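PDB 2I2L: YopX protein from Bacillus subtilis, which is a homodimeric, prophage-encoded member of the YopX family whose function remains unknown. Local coordinates for residues S22-K34 against V45-G57. Numbering follows the deposited sequence.
Sequences SLIIKSNGDWTLK and VDSTNRNAALMWG
The indole of W31 is held between S47 and L54. S47 CB lies over one face of its five-membered ring, 3.6 Å from the centroid and 13° off the normal, while L54 CD1 makes a second CH-pi contact over the opposite face at 3.7 Å. The L54 and W31 side chains run past one another in opposing senses, and L54 CB also lies against W31 NE1. With W31 CG lodged between the backbone N and the carbonyl carbon (chi1 59°), the ring folds over the end of the adjacent strand: D46 O sits over the six-membered end on the S47 side, and A52 CB meets W31 CH2 at the ring edge, 4.2 Å away. Beneath the indole, strands 31-36 and 41-46 form an antiparallel hairpin, the middle and one border of a three-stranded meander. L33 N donates to V45 O at 2.7 Å, but the return bond from V45 N to L33 O is weak. L33 CB packs alongside V45 CG2 on one face of the sheet, where L33 also touches V7 of strand 5-8; on the other face T32 and D46 point the same way, T32 OG1 3.1 Å from D46 OD1. The chain then turns through 47-52 into strand 53-60 of a second sheet, whose segment 53-56 runs at 102° to strand 22-25. Across this angle L23 CD2 and L54 CD2 meet tip to tip at 4.0 Å. L23 CD2 further approaches W56 CH2 obliquely, I25 CD1 comes to the edge of that ring, and W56 NE1 hydrogen-bonds to N2 O of the second subunit.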
loop_
_atom_site.group_PDB
_atom_site.type_symbol
_atom_site.label_atom_id
_atom_site.label_comp_id
_atom_site.label_asym_id
_atom_site.label_seq_id
_atom_site.Cartn_x
_atom_site.Cartn_y
_atom_site.Cartn_z
ATOM N N SER B 22 14.806 4.596 -10.130
ATOM C CA SER B 22 13.550 4.198 -10.741
ATOM C C SER B 22 13.261 2.758 -10.341
ATOM O O SER B 22 14.081 1.873 -10.555
ATOM C CB SER B 22 13.618 4.308 -12.265
ATOM O OG SER B 22 14.285 3.194 -12.832
ATOM N N LEU B 23 12.098 2.535 -9.740
ATOM C CA LEU B 23 11.676 1.210 -9.312
ATOM C C LEU B 23 10.949 0.502 -10.464
ATOM O O LEU B 23 10.049 1.067 -11.086
ATOM C CB LEU B 23 10.741 1.340 -8.117
ATOM C CG LEU B 23 10.375 0.023 -7.442
ATOM C CD1 LEU B 23 11.638 -0.631 -6.884
ATOM C CD2 LEU B 23 9.363 0.299 -6.327
ATOM N N ILE B 24 11.332 -0.735 -10.745
ATOM C CA ILE B 24 10.710 -1.467 -11.842
ATOM C C ILE B 24 10.001 -2.737 -11.400
ATOM O O ILE B 24 10.639 -3.688 -10.952
ATOM C CB ILE B 24 11.758 -1.883 -12.931
ATOM C CG1 ILE B 24 12.751 -0.739 -13.175
ATOM C CG2 ILE B 24 11.039 -2.289 -14.227
ATOM C CD1 ILE B 24 12.105 0.600 -13.529
ATOM N N ILE B 25 8.687 -2.761 -11.561
ATOM C CA ILE B 25 7.902 -3.932 -11.203
ATOM C C ILE B 25 7.669 -4.784 -12.458
ATOM O O ILE B 25 7.071 -4.319 -13.430
ATOM C CB ILE B 25 6.534 -3.523 -10.627
ATOM C CG1 ILE B 25 6.715 -2.874 -9.259
ATOM C CG2 ILE B 25 5.634 -4.740 -10.532
ATOM C CD1 ILE B 25 5.470 -2.255 -8.728
ATOM N N LYS B 26 8.137 -6.025 -12.449
ATOM C CA LYS B 26 7.941 -6.880 -13.612
ATOM C C LYS B 26 6.668 -7.708 -13.509
ATOM O O LYS B 26 6.065 -7.827 -12.435
ATOM C CB LYS B 26 9.138 -7.807 -13.819
ATOM C CG LYS B 26 10.033 -7.432 -15.002
ATOM C CD LYS B 26 11.188 -6.502 -14.608
ATOM C CE LYS B 26 12.144 -6.223 -15.796
ATOM N NZ LYS B 26 13.412 -5.510 -15.381
ATOM N N SER B 27 6.274 -8.291 -14.639
ATOM C CA SER B 27 5.065 -9.100 -14.713
ATOM C C SER B 27 5.057 -10.310 -13.804
ATOM O O SER B 27 3.997 -10.748 -13.368
ATOM C CB SER B 27 4.820 -9.572 -16.141
ATOM O OG SER B 27 3.596 -10.282 -16.198
ATOM N N ASN B 28 6.230 -10.867 -13.530
ATOM C CA ASN B 28 6.299 -12.034 -12.662
ATOM C C ASN B 28 6.236 -11.601 -11.203
ATOM O O ASN B 28 6.380 -12.422 -10.284
ATOM C CB ASN B 28 7.592 -12.803 -12.901
ATOM C CG ASN B 28 8.801 -12.026 -12.479
ATOM O OD1 ASN B 28 9.842 -12.605 -12.171
ATOM N ND2 ASN B 28 8.681 -10.699 -12.470
ATOM N N GLY B 29 6.041 -10.300 -10.999
ATOM C CA GLY B 29 5.946 -9.768 -9.655
ATOM C C GLY B 29 7.271 -9.336 -9.079
ATOM O O GLY B 29 7.309 -8.789 -7.980
ATOM N N ASP B 30 8.359 -9.586 -9.799
ATOM C CA ASP B 30 9.672 -9.178 -9.312
ATOM C C ASP B 30 9.818 -7.678 -9.464
ATOM O O ASP B 30 9.095 -7.045 -10.238
ATOM C CB ASP B 30 10.794 -9.843 -10.107
ATOM C CG ASP B 30 10.785 -11.346 -9.987
ATOM O OD1 ASP B 30 9.979 -11.875 -9.179
ATOM O OD2 ASP B 30 11.591 -11.992 -10.704
ATOM N N TRP B 31 10.758 -7.112 -8.721
ATOM C CA TRP B 31 11.016 -5.691 -8.806
ATOM C C TRP B 31 12.512 -5.480 -8.915
ATOM O O TRP B 31 13.298 -6.373 -8.598
ATOM C CB TRP B 31 10.461 -4.954 -7.587
ATOM C CG TRP B 31 11.009 -5.407 -6.274
ATOM C CD1 TRP B 31 10.379 -6.181 -5.355
ATOM C CD2 TRP B 31 12.267 -5.043 -5.699
ATOM N NE1 TRP B 31 11.156 -6.315 -4.238
ATOM C CE2 TRP B 31 12.319 -5.627 -4.418
ATOM C CE3 TRP B 31 13.357 -4.275 -6.142
ATOM C CZ2 TRP B 31 13.413 -5.470 -3.564
ATOM C CZ3 TRP B 31 14.457 -4.113 -5.293
ATOM C CH2 TRP B 31 14.474 -4.710 -4.013
ATOM N N THR B 32 12.908 -4.299 -9.369
ATOM C CA THR B 32 14.321 -3.986 -9.528
ATOM C C THR B 32 14.577 -2.505 -9.352
ATOM O O THR B 32 13.980 -1.683 -10.042
ATOM C CB THR B 32 14.807 -4.352 -10.920
ATOM O OG1 THR B 32 14.611 -5.752 -11.146
ATOM C CG2 THR B 32 16.275 -3.989 -11.067
ATOM N N LEU B 33 15.469 -2.156 -8.443
ATOM C CA LEU B 33 15.771 -0.756 -8.251
ATOM C C LEU B 33 16.840 -0.350 -9.257
ATOM O O LEU B 33 17.958 -0.848 -9.203
ATOM C CB LEU B 33 16.281 -0.497 -6.842
ATOM C CG LEU B 33 16.559 0.988 -6.624
ATOM C CD1 LEU B 33 15.241 1.739 -6.477
ATOM C CD2 LEU B 33 17.422 1.177 -5.386
ATOM N N LYS B 34 16.491 0.532 -10.188
ATOM C CA LYS B 34 17.449 1.010 -11.179
ATOM C C LYS B 34 17.885 2.420 -10.780
ATOM O O LYS B 34 17.257 3.052 -9.928
ATOM C CB LYS B 34 16.823 1.062 -12.578
ATOM C CG LYS B 34 16.298 -0.264 -13.114
ATOM C CD LYS B 34 17.396 -1.311 -13.212
ATOM C CE LYS B 34 16.973 -2.482 -14.094
ATOM N NZ LYS B 34 16.955 -2.114 -15.537
ATOM N N VAL B 45 19.580 -2.938 -7.065
ATOM C CA VAL B 45 19.170 -4.161 -6.386
ATOM C C VAL B 45 17.953 -4.793 -7.018
ATOM O O VAL B 45 17.208 -4.144 -7.746
ATOM C CB VAL B 45 18.843 -3.948 -4.901
ATOM C CG1 VAL B 45 19.948 -4.535 -4.052
ATOM C CG2 VAL B 45 18.647 -2.476 -4.608
ATOM N N ASP B 46 17.766 -6.075 -6.715
ATOM C CA ASP B 46 16.665 -6.879 -7.224
ATOM C C ASP B 46 15.871 -7.439 -6.084
ATOM O O ASP B 46 16.203 -7.252 -4.926
ATOM C CB ASP B 46 17.200 -8.056 -8.020
ATOM C CG ASP B 46 17.809 -7.636 -9.318
ATOM O OD1 ASP B 46 17.059 -7.524 -10.301
ATOM O OD2 ASP B 46 19.032 -7.400 -9.360
ATOM N N SER B 47 14.807 -8.137 -6.430
ATOM C CA SER B 47 13.969 -8.785 -5.445
ATOM C C SER B 47 14.657 -10.136 -5.207
ATOM O O SER B 47 14.360 -10.842 -4.246
ATOM C CB SER B 47 12.557 -8.988 -6.012
ATOM O OG SER B 47 12.577 -9.709 -7.243
ATOM N N THR B 48 15.590 -10.473 -6.097
ATOM C CA THR B 48 16.334 -11.730 -6.021
ATOM C C THR B 48 17.202 -11.763 -4.776
ATOM O O THR B 48 17.255 -12.774 -4.080
ATOM C CB THR B 48 17.248 -11.937 -7.260
ATOM O OG1 THR B 48 18.145 -10.827 -7.394
ATOM C CG2 THR B 48 16.412 -12.071 -8.518
ATOM N N ASN B 49 17.894 -10.658 -4.513
ATOM C CA ASN B 49 18.741 -10.550 -3.337
ATOM C C ASN B 49 17.789 -10.601 -2.141
ATOM O O ASN B 49 17.154 -9.600 -1.791
ATOM C CB ASN B 49 19.483 -9.221 -3.371
ATOM C CG ASN B 49 20.366 -9.014 -2.161
ATOM O OD1 ASN B 49 19.997 -9.371 -1.038
ATOM N ND2 ASN B 49 21.536 -8.413 -2.377
ATOM N N ARG B 50 17.683 -11.770 -1.517
ATOM C CA ARG B 50 16.775 -11.953 -0.392
ATOM C C ARG B 50 17.133 -11.117 0.840
ATOM O O ARG B 50 16.437 -11.168 1.851
ATOM C CB ARG B 50 16.690 -13.439 -0.031
ATOM N N ASN B 51 18.222 -10.363 0.765
ATOM C CA ASN B 51 18.616 -9.505 1.882
ATOM C C ASN B 51 17.809 -8.219 1.760
ATOM O O ASN B 51 17.239 -7.724 2.742
ATOM C CB ASN B 51 20.113 -9.164 1.819
ATOM C CG ASN B 51 21.000 -10.298 2.322
ATOM O OD1 ASN B 51 20.898 -11.439 1.858
ATOM N ND2 ASN B 51 21.881 -9.983 3.271
ATOM N N ALA B 52 17.769 -7.702 0.528
ATOM C CA ALA B 52 17.059 -6.470 0.167
ATOM C C ALA B 52 15.551 -6.574 0.348
ATOM O O ALA B 52 14.981 -7.665 0.292
ATOM C CB ALA B 52 17.381 -6.103 -1.274
ATOM N N ALA B 53 14.909 -5.429 0.549
ATOM C CA ALA B 53 13.465 -5.405 0.743
ATOM C C ALA B 53 12.774 -4.143 0.211
ATOM O O ALA B 53 13.290 -3.028 0.357
ATOM C CB ALA B 53 13.145 -5.583 2.229
ATOM N N LEU B 54 11.604 -4.337 -0.402
ATOM C CA LEU B 54 10.792 -3.247 -0.947
ATOM C C LEU B 54 9.731 -2.862 0.103
ATOM O O LEU B 54 8.922 -3.697 0.510
ATOM C CB LEU B 54 10.089 -3.705 -2.236
ATOM C CG LEU B 54 9.740 -2.688 -3.339
ATOM C CD1 LEU B 54 8.788 -3.318 -4.324
ATOM C CD2 LEU B 54 9.104 -1.444 -2.756
HETATM N N MSE B 55 9.744 -1.605 0.541
HETATM C CA MSE B 55 8.771 -1.110 1.520
HETATM C C MSE B 55 7.972 0.097 0.996
HETATM O O MSE B 55 8.534 1.151 0.655
HETATM C CB MSE B 55 9.481 -0.725 2.807
HETATM C CG MSE B 55 10.224 -1.872 3.467
HETATM SE SE MSE B 55 11.767 -1.183 4.438
HETATM C CE MSE B 55 12.932 -0.945 2.912
ATOM N N TRP B 56 6.654 -0.061 0.931
ATOM C CA TRP B 56 5.795 1.015 0.459
ATOM C C TRP B 56 5.496 2.040 1.542
ATOM O O TRP B 56 5.620 1.772 2.749
ATOM C CB TRP B 56 4.471 0.464 -0.059
ATOM C CG TRP B 56 4.613 -0.446 -1.219
ATOM C CD1 TRP B 56 4.344 -1.778 -1.241
ATOM C CD2 TRP B 56 5.028 -0.095 -2.546
ATOM N NE1 TRP B 56 4.566 -2.285 -2.500
ATOM C CE2 TRP B 56 4.987 -1.273 -3.320
ATOM C CE3 TRP B 56 5.425 1.097 -3.155
ATOM C CZ2 TRP B 56 5.326 -1.294 -4.677
ATOM C CZ3 TRP B 56 5.761 1.075 -4.510
ATOM C CH2 TRP B 56 5.708 -0.117 -5.251
ATOM N N GLY B 57 5.087 3.219 1.101
ATOM C CA GLY B 57 4.757 4.254 2.050
ATOM C C GLY B 57 3.304 4.650 1.942
ATOM O O GLY B 57 2.682 4.456 0.911
#